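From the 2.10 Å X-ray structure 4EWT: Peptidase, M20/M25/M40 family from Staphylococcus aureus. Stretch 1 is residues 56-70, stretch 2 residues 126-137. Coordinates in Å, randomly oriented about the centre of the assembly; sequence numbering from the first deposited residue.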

ATOM      1  N   GLY A  56      38.763  -2.194  28.844  1.00 58.99           N
ATOM      2  CA  GLY A  56      37.466  -2.850  28.781  1.00 59.95           C
ATOM      3  C   GLY A  56      37.731  -4.281  29.213  1.00 61.59           C
ATOM      4  O   GLY A  56      38.868  -4.630  29.522  1.00 62.17           O
ATOM      5  N   PRO A  57      36.692  -5.125  29.264  1.00 62.96           N
ATOM      6  CA  PRO A  57      37.058  -6.536  29.263  1.00 63.93           C
ATOM      7  C   PRO A  57      37.823  -6.850  27.969  1.00 60.22           C
ATOM      8  O   PRO A  57      37.287  -6.670  26.867  1.00 57.78           O
ATOM      9  CB  PRO A  57      35.704  -7.238  29.305  1.00 65.89           C
ATOM     10  CG  PRO A  57      34.839  -6.280  30.070  1.00 67.53           C
ATOM     11  CD  PRO A  57      35.271  -4.919  29.597  1.00 64.44           C
ATOM     12  N   ARG A  58      39.080  -7.271  28.128  1.00 59.83           N
ATOM     13  CA  ARG A  58      40.023  -7.508  27.020  1.00 56.55           C
ATOM     14  C   ARG A  58      40.478  -6.223  26.313  1.00 52.84           C
ATOM     15  O   ARG A  58      40.978  -6.260  25.187  1.00 50.70           O
ATOM     16  CB  ARG A  58      39.473  -8.543  26.030  1.00 56.24           C
ATOM     17  CG  ARG A  58      39.202  -9.896  26.667  1.00 59.98           C
ATOM     18  CD  ARG A  58      38.341 -10.766  25.784  1.00 60.55           C
ATOM     19  NE  ARG A  58      37.683 -11.818  26.553  1.00 64.88           N
ATOM     20  CZ  ARG A  58      36.442 -11.744  27.029  1.00 66.41           C
ATOM     21  NH1 ARG A  58      35.702 -10.660  26.813  1.00 63.88           N
ATOM     22  NH2 ARG A  58      35.939 -12.760  27.719  1.00 69.74           N
ATOM     23  N   GLY A  59      40.318  -5.091  26.994  1.00 52.62           N
ATOM     24  CA  GLY A  59      40.807  -3.806  26.499  1.00 49.59           C
ATOM     25  C   GLY A  59      42.282  -3.604  26.800  1.00 49.16           C
ATOM     26  O   GLY A  59      42.718  -3.758  27.946  1.00 51.32           O
ATOM     27  N   ILE A  60      43.048  -3.261  25.766  1.00 46.25           N
ATOM     28  CA  ILE A  60      44.499  -3.093  25.889  1.00 45.38           C
ATOM     29  C   ILE A  60      44.936  -1.707  25.424  1.00 43.36           C
ATOM     30  O   ILE A  60      44.689  -1.312  24.285  1.00 41.32           O
ATOM     31  CB  ILE A  60      45.281  -4.186  25.119  1.00 44.79           C
ATOM     32  CG1 ILE A  60      44.818  -5.581  25.547  1.00 46.68           C
ATOM     33  CG2 ILE A  60      46.799  -4.042  25.353  1.00 44.77           C
ATOM     34  CD1 ILE A  60      45.165  -6.677  24.564  1.00 46.46           C
ATOM     35  N   LYS A  61      45.596  -0.988  26.324  1.00 44.16           N
ATOM     36  CA  LYS A  61      46.041   0.380  26.104  1.00 43.24           C
ATOM     37  C   LYS A  61      47.561   0.413  26.288  1.00 43.56           C
ATOM     38  O   LYS A  61      48.061   0.349  27.420  1.00 45.43           O
ATOM     39  CB  LYS A  61      45.353   1.280  27.134  1.00 45.12           C
ATOM     40  CG  LYS A  61      45.542   2.779  26.998  1.00 45.12           C
ATOM     41  CD  LYS A  61      45.665   3.374  28.395  1.00 48.58           C
ATOM     42  CE  LYS A  61      44.743   4.552  28.626  1.00 51.78           C
ATOM     43  NZ  LYS A  61      45.299   5.854  28.162  1.00 52.69           N
ATOM     44  N   VAL A  62      48.300   0.487  25.182  1.00 41.56           N
ATOM     45  CA  VAL A  62      49.762   0.555  25.282  1.00 41.64           C
ATOM     46  C   VAL A  62      50.261   1.988  25.083  1.00 41.19           C
ATOM     47  O   VAL A  62      49.992   2.623  24.058  1.00 39.91           O
ATOM     48  CB  VAL A  62      50.515  -0.529  24.424  1.00 40.70           C
ATOM     49  CG1 VAL A  62      49.563  -1.607  23.948  1.00 40.05           C
ATOM     50  CG2 VAL A  62      51.276   0.073  23.257  1.00 40.41           C
ATOM     51  N   THR A  63      50.940   2.499  26.107  1.00 42.36           N
ATOM     52  CA  THR A  63      51.435   3.872  26.122  1.00 42.79           C
ATOM     53  C   THR A  63      52.914   3.934  25.725  1.00 42.16           C
ATOM     54  O   THR A  63      53.753   3.216  26.272  1.00 42.43           O
ATOM     55  CB  THR A  63      51.203   4.543  27.501  1.00 45.46           C
ATOM     56  OG1 THR A  63      49.800   4.554  27.798  1.00 46.60           O
ATOM     57  CG2 THR A  63      51.699   5.983  27.510  1.00 46.77           C
ATOM     58  N   ILE A  64      53.201   4.782  24.742  1.00 41.10           N
ATOM     59  CA  ILE A  64      54.562   5.052  24.307  1.00 40.60           C
ATOM     60  C   ILE A  64      54.864   6.501  24.684  1.00 42.73           C
ATOM     61  O   ILE A  64      54.530   7.432  23.938  1.00 42.10           O
ATOM     62  CB  ILE A  64      54.731   4.866  22.778  1.00 38.49           C
ATOM     63  CG1 ILE A  64      54.088   3.557  22.298  1.00 36.04           C
ATOM     64  CG2 ILE A  64      56.210   4.932  22.391  1.00 38.74           C
ATOM     65  CD1 ILE A  64      53.954   3.455  20.785  1.00 32.73           C
ATOM     66  N   ASP A  65      55.474   6.686  25.853  1.00 45.07           N
ATOM     67  CA  ASP A  65      55.816   8.020  26.337  1.00 47.75           C
ATOM     68  C   ASP A  65      57.230   8.358  25.892  1.00 48.20           C
ATOM     69  O   ASP A  65      58.172   7.615  26.174  1.00 47.89           O
ATOM     70  CB  ASP A  65      55.693   8.088  27.866  1.00 50.62           C
ATOM     71  CG  ASP A  65      55.762   9.523  28.416  1.00 54.81           C
ATOM     72  OD1 ASP A  65      56.177  10.453  27.685  1.00 56.69           O
ATOM     73  OD2 ASP A  65      55.405   9.720  29.599  1.00 58.06           O
ATOM     74  N   SER A  66      57.376   9.481  25.193  1.00 48.88           N
ATOM     75  CA  SER A  66      58.682   9.922  24.707  1.00 49.87           C
ATOM     76  C   SER A  66      59.603  10.349  25.858  1.00 52.45           C
ATOM     77  O   SER A  66      60.817  10.440  25.686  1.00 52.96           O
ATOM     78  CB  SER A  66      58.517  11.080  23.727  1.00 50.46           C
ATOM     79  OG  SER A  66      58.186  12.269  24.419  1.00 53.47           O
ATOM     80  N   GLY A  67      59.006  10.614  27.019  1.00 54.25           N
ATOM     81  CA  GLY A  67      59.730  11.104  28.188  1.00 57.46           C
ATOM     82  C   GLY A  67      59.652  12.617  28.291  1.00 60.14           C
ATOM     83  O   GLY A  67      60.037  13.199  29.307  1.00 63.17           O
ATOM     84  N   LYS A  68      59.144  13.246  27.233  1.00 59.18           N
ATOM     85  CA  LYS A  68      59.110  14.704  27.122  1.00 61.60           C
ATOM     86  C   LYS A  68      57.661  15.203  27.062  1.00 61.84           C
ATOM     87  O   LYS A  68      56.774  14.460  26.625  1.00 59.32           O
ATOM     88  CB  LYS A  68      59.905  15.159  25.888  1.00 61.25           C
ATOM     89  CG  LYS A  68      61.411  14.843  25.955  1.00 60.96           C
ATOM     90  CD  LYS A  68      62.037  14.676  24.564  1.00 58.10           C
ATOM     91  CE  LYS A  68      61.652  13.338  23.925  1.00 53.44           C
ATOM     92  NZ  LYS A  68      62.095  13.222  22.502  1.00 51.24           N
ATOM     93  N   PRO A  69      57.413  16.451  27.510  1.00 65.19           N
ATOM     94  CA  PRO A  69      56.048  16.979  27.540  1.00 65.93           C
ATOM     95  C   PRO A  69      55.499  17.239  26.141  1.00 64.30           C
ATOM     96  O   PRO A  69      56.252  17.616  25.238  1.00 64.61           O
ATOM     97  CB  PRO A  69      56.195  18.304  28.307  1.00 70.66           C
ATOM     98  CG  PRO A  69      57.540  18.229  28.975  1.00 72.10           C
ATOM     99  CD  PRO A  69      58.378  17.423  28.058  1.00 68.80           C
ATOM    100  N   GLY A  70      54.196  17.030  25.967  1.00 62.81           N
ATOM    101  CA  GLY A  70      53.559  17.242  24.678  1.00 61.36           C
ATOM    102  C   GLY A  70      52.166  16.659  24.552  1.00 59.20           C
ATOM    103  O   GLY A  70      51.594  16.125  25.508  1.00 59.19           O
ATOM    104  N   PHE A 126      60.122  12.245  18.795  1.00 47.31           N
ATOM    105  CA  PHE A 126      58.869  12.950  19.079  1.00 47.78           C
ATOM    106  C   PHE A 126      58.756  13.365  20.539  1.00 49.25           C
ATOM    107  O   PHE A 126      59.621  13.038  21.356  1.00 49.47           O
ATOM    108  CB  PHE A 126      57.629  12.150  18.618  1.00 44.78           C
ATOM    109  CG  PHE A 126      57.448  10.820  19.310  1.00 41.77           C
ATOM    110  CD1 PHE A 126      56.627  10.709  20.430  1.00 40.97           C
ATOM    111  CD2 PHE A 126      58.080   9.671  18.824  1.00 39.65           C
ATOM    112  CE1 PHE A 126      56.448   9.482  21.067  1.00 39.50           C
ATOM    113  CE2 PHE A 126      57.908   8.432  19.451  1.00 37.43           C
ATOM    114  CZ  PHE A 126      57.095   8.337  20.573  1.00 37.75           C
ATOM    115  N   THR A 127      57.688  14.099  20.845  1.00 50.38           N
ATOM    116  CA  THR A 127      57.376  14.528  22.207  1.00 52.33           C
ATOM    117  C   THR A 127      55.961  14.083  22.569  1.00 50.83           C
ATOM    118  O   THR A 127      55.193  13.673  21.703  1.00 48.94           O
ATOM    119  CB  THR A 127      57.470  16.054  22.361  1.00 55.77           C
ATOM    120  OG1 THR A 127      56.496  16.674  21.513  1.00 56.80           O
ATOM    121  CG2 THR A 127      58.868  16.556  21.992  1.00 57.96           C
ATOM    122  N   GLY A 128      55.622  14.177  23.851  1.00 52.20           N
ATOM    123  CA  GLY A 128      54.324  13.724  24.334  1.00 50.96           C
ATOM    124  C   GLY A 128      54.213  12.213  24.285  1.00 48.22           C
ATOM    125  O   GLY A 128      55.184  11.508  24.550  1.00 47.63           O
ATOM    126  N   LYS A 129      53.029  11.722  23.928  1.00 46.31           N
ATOM    127  CA  LYS A 129      52.736  10.302  23.998  1.00 44.21           C
ATOM    128  C   LYS A 129      51.941   9.800  22.802  1.00 41.61           C
ATOM    129  O   LYS A 129      51.133  10.528  22.211  1.00 41.76           O
ATOM    130  CB  LYS A 129      51.915   9.982  25.253  1.00 45.60           C
ATOM    131  CG  LYS A 129      52.576  10.251  26.589  1.00 49.06           C
ATOM    132  CD  LYS A 129      51.566  10.014  27.702  1.00 52.34           C
ATOM    133  CE  LYS A 129      51.904  10.801  28.952  1.00 57.26           C
ATOM    134  NZ  LYS A 129      50.666  11.013  29.760  1.00 60.33           N
ATOM    135  N   VAL A 130      52.170   8.536  22.468  1.00 39.17           N
ATOM    136  CA  VAL A 130      51.277   7.785  21.611  1.00 36.62           C
ATOM    137  C   VAL A 130      50.501   6.844  22.520  1.00 36.23           C
ATOM    138  O   VAL A 130      51.082   6.175  23.380  1.00 36.62           O
ATOM    139  CB  VAL A 130      52.032   6.939  20.569  1.00 35.48           C
ATOM    140  CG1 VAL A 130      51.049   6.249  19.632  1.00 33.57           C
ATOM    141  CG2 VAL A 130      52.995   7.791  19.773  1.00 36.50           C
ATOM    142  N   VAL A 131      49.189   6.815  22.340  1.00 35.41           N
ATOM    143  CA  VAL A 131      48.346   5.826  22.983  1.00 35.12           C
ATOM    144  C   VAL A 131      47.854   4.876  21.893  1.00 33.16           C
ATOM    145  O   VAL A 131      47.015   5.236  21.078  1.00 32.65           O
ATOM    146  CB  VAL A 131      47.144   6.480  23.735  1.00 36.39           C
ATOM    147  CG1 VAL A 131      46.191   5.424  24.267  1.00 35.59           C
ATOM    148  CG2 VAL A 131      47.649   7.350  24.882  1.00 39.96           C
ATOM    149  N   VAL A 132      48.389   3.666  21.878  1.00 32.55           N
ATOM    150  CA  VAL A 132      47.919   2.653  20.963  1.00 31.57           C
ATOM    151  C   VAL A 132      46.740   1.942  21.611  1.00 32.40           C
ATOM    152  O   VAL A 132      46.847   1.465  22.744  1.00 34.00           O
ATOM    153  CB  VAL A 132      49.029   1.653  20.618  1.00 31.44           C
ATOM    154  CG1 VAL A 132      48.513   0.608  19.651  1.00 29.78           C
ATOM    155  CG2 VAL A 132      50.221   2.392  20.036  1.00 30.95           C
ATOM    156  N   ILE A 133      45.618   1.901  20.893  1.00 31.33           N
ATOM    157  CA  ILE A 133      44.401   1.263  21.365  1.00 32.18           C
ATOM    158  C   ILE A 133      44.163  -0.026  20.583  1.00 31.66           C
ATOM    159  O   ILE A 133      43.872   0.011  19.387  1.00 31.20           O
ATOM    160  CB  ILE A 133      43.171   2.212  21.212  1.00 32.09           C
ATOM    161  CG1 ILE A 133      43.349   3.474  22.061  1.00 32.94           C
ATOM    162  CG2 ILE A 133      41.865   1.499  21.588  1.00 32.60           C
ATOM    163  CD1 ILE A 133      42.326   4.573  21.764  1.00 34.49           C
ATOM    164  N   HIS A 134      44.303  -1.163  21.258  1.00 32.47           N
ATOM    165  CA  HIS A 134      43.931  -2.447  20.683  1.00 32.48           C
ATOM    166  C   HIS A 134      42.540  -2.809  21.204  1.00 33.39           C
ATOM    167  O   HIS A 134      42.377  -3.141  22.382  1.00 34.88           O
ATOM    168  CB  HIS A 134      44.966  -3.529  21.032  1.00 33.63           C
ATOM    169  CG  HIS A 134      46.253  -3.403  20.277  1.00 32.36           C
ATOM    170  ND1 HIS A 134      47.419  -2.958  20.863  1.00 33.83           N
ATOM    171  CD2 HIS A 134      46.561  -3.674  18.986  1.00 30.93           C
ATOM    172  CE1 HIS A 134      48.391  -2.966  19.966  1.00 32.05           C
ATOM    173  NE2 HIS A 134      47.894  -3.388  18.817  1.00 31.53           N
ATOM    174  N   GLN A 135      41.544  -2.723  20.321  1.00 32.79           N
ATOM    175  CA  GLN A 135      40.135  -2.793  20.709  1.00 33.55           C
ATOM    176  C   GLN A 135      39.464  -4.115  20.339  1.00 34.30           C
ATOM    177  O   GLN A 135      39.535  -4.545  19.190  1.00 33.12           O
ATOM    178  CB  GLN A 135      39.360  -1.626  20.080  1.00 32.74           C
ATOM    179  CG  GLN A 135      37.937  -1.442  20.601  1.00 33.14           C
ATOM    180  CD  GLN A 135      37.048  -0.726  19.611  1.00 33.19           C
ATOM    181  OE1 GLN A 135      37.260   0.447  19.292  1.00 31.84           O
ATOM    182  NE2 GLN A 135      36.045  -1.432  19.105  1.00 32.73           N
ATOM    183  N   PRO A 136      38.811  -4.764  21.318  1.00 36.62           N
ATOM    184  CA  PRO A 136      37.968  -5.919  21.039  1.00 38.20           C
ATOM    185  C   PRO A 136      36.547  -5.485  20.678  1.00 38.35           C
ATOM    186  O   PRO A 136      36.231  -4.289  20.718  1.00 37.51           O
ATOM    187  CB  PRO A 136      37.940  -6.643  22.385  1.00 40.77           C
ATOM    188  CG  PRO A 136      37.996  -5.555  23.379  1.00 41.03           C
ATOM    189  CD  PRO A 136      38.916  -4.516  22.768  1.00 38.46           C
ATOM    190  N   ALA A 137      35.713  -6.455  20.316  1.00 39.88           N
ATOM    191  CA  ALA A 137      34.253  -6.292  20.326  1.00 41.05           C
ATOM    192  C   ALA A 137      33.695  -5.172  19.438  1.00 39.39           C
ATOM    193  O   ALA A 137      32.626  -4.640  19.718  1.00 40.26           O
ATOM    194  CB  ALA A 137      33.765  -6.120  21.777  1.00 43.03           C
TER

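The contact is first of all a backbone one. Two strands, one beginning at I60 and the other ending at Q135, run antiparallel at 166°, and their main chains pair in the alternating rhythm such strands require. At the hydrogen-bonded pairs each residue both gives and receives: V62 N to V132 O is 3.0 Å and V132 N to V62 O 2.9 Å; I64 N reaches V130 O at 2.9 Å, almost straight at 178°, and V130 N returns to I64 O at 3.0 Å. The ladder loosens toward I60. There H134 N still holds I60 O at 3.1 Å, but the bond from I60 N to H134 O has stretched to 3.5 Å and is weak. Between these rungs the alpha carbons help fill the gaps, with K129 CA 3.4 Å from I64 O and T63 CA 3.6 Å from V130 O, both CA-H...O contacts.

Side chains alternate with the same period. I60, V62, I64, V130, V132 and H134 share one face, where the apolar packing concentrates on I64. I64 CD1 lies 4.0 Å from V130 CB and 4.0 Å from V132 CG2, while I64 CG2 meets the edge of the F126 ring, 4.0 Å from F126 CZ; one isoleucine thus spans a strand partner, a diagonal neighbour and the ring of F126, from the segment that precedes the other strand. V62 CG2 packs on V132 CB at 3.8 Å. The other face carries K61, T63, D65, K129, V131 and I133, and its cross-strand contacts include aliphatic parts of lysines: K61 CG is 3.9 Å from V131 CG1, and T63 CG2 is 4.0 Å from K129 CD.

Around S66 to K68 the contact becomes a polar knot. G128 O accepts from both S66 N and S66 OG, each at 3.1 Å, so one carbonyl anchors the serine twice. S66 OG in turn accepts from K68 N at 3.1 Å, and D65 OD1 from G67 N at 2.9 Å, bracing the turn from within. G128 N then donates to K68 O at 3.0 Å, and K68 NZ reaches back to F126 O at 2.7 Å.

Glycine permits a very close passage: G70 CA and G128 CA are 3.6 Å apart. An ideal CB on G128 would clash with G70 C at 2.7 Å, and an ideal CB on G70 would clash with G128 N at 2.8 Å. At the far end, P136 CG packs 3.6 Å from R58 O, against a type II turn closed by G59 N to G56 O at 3.0 Å.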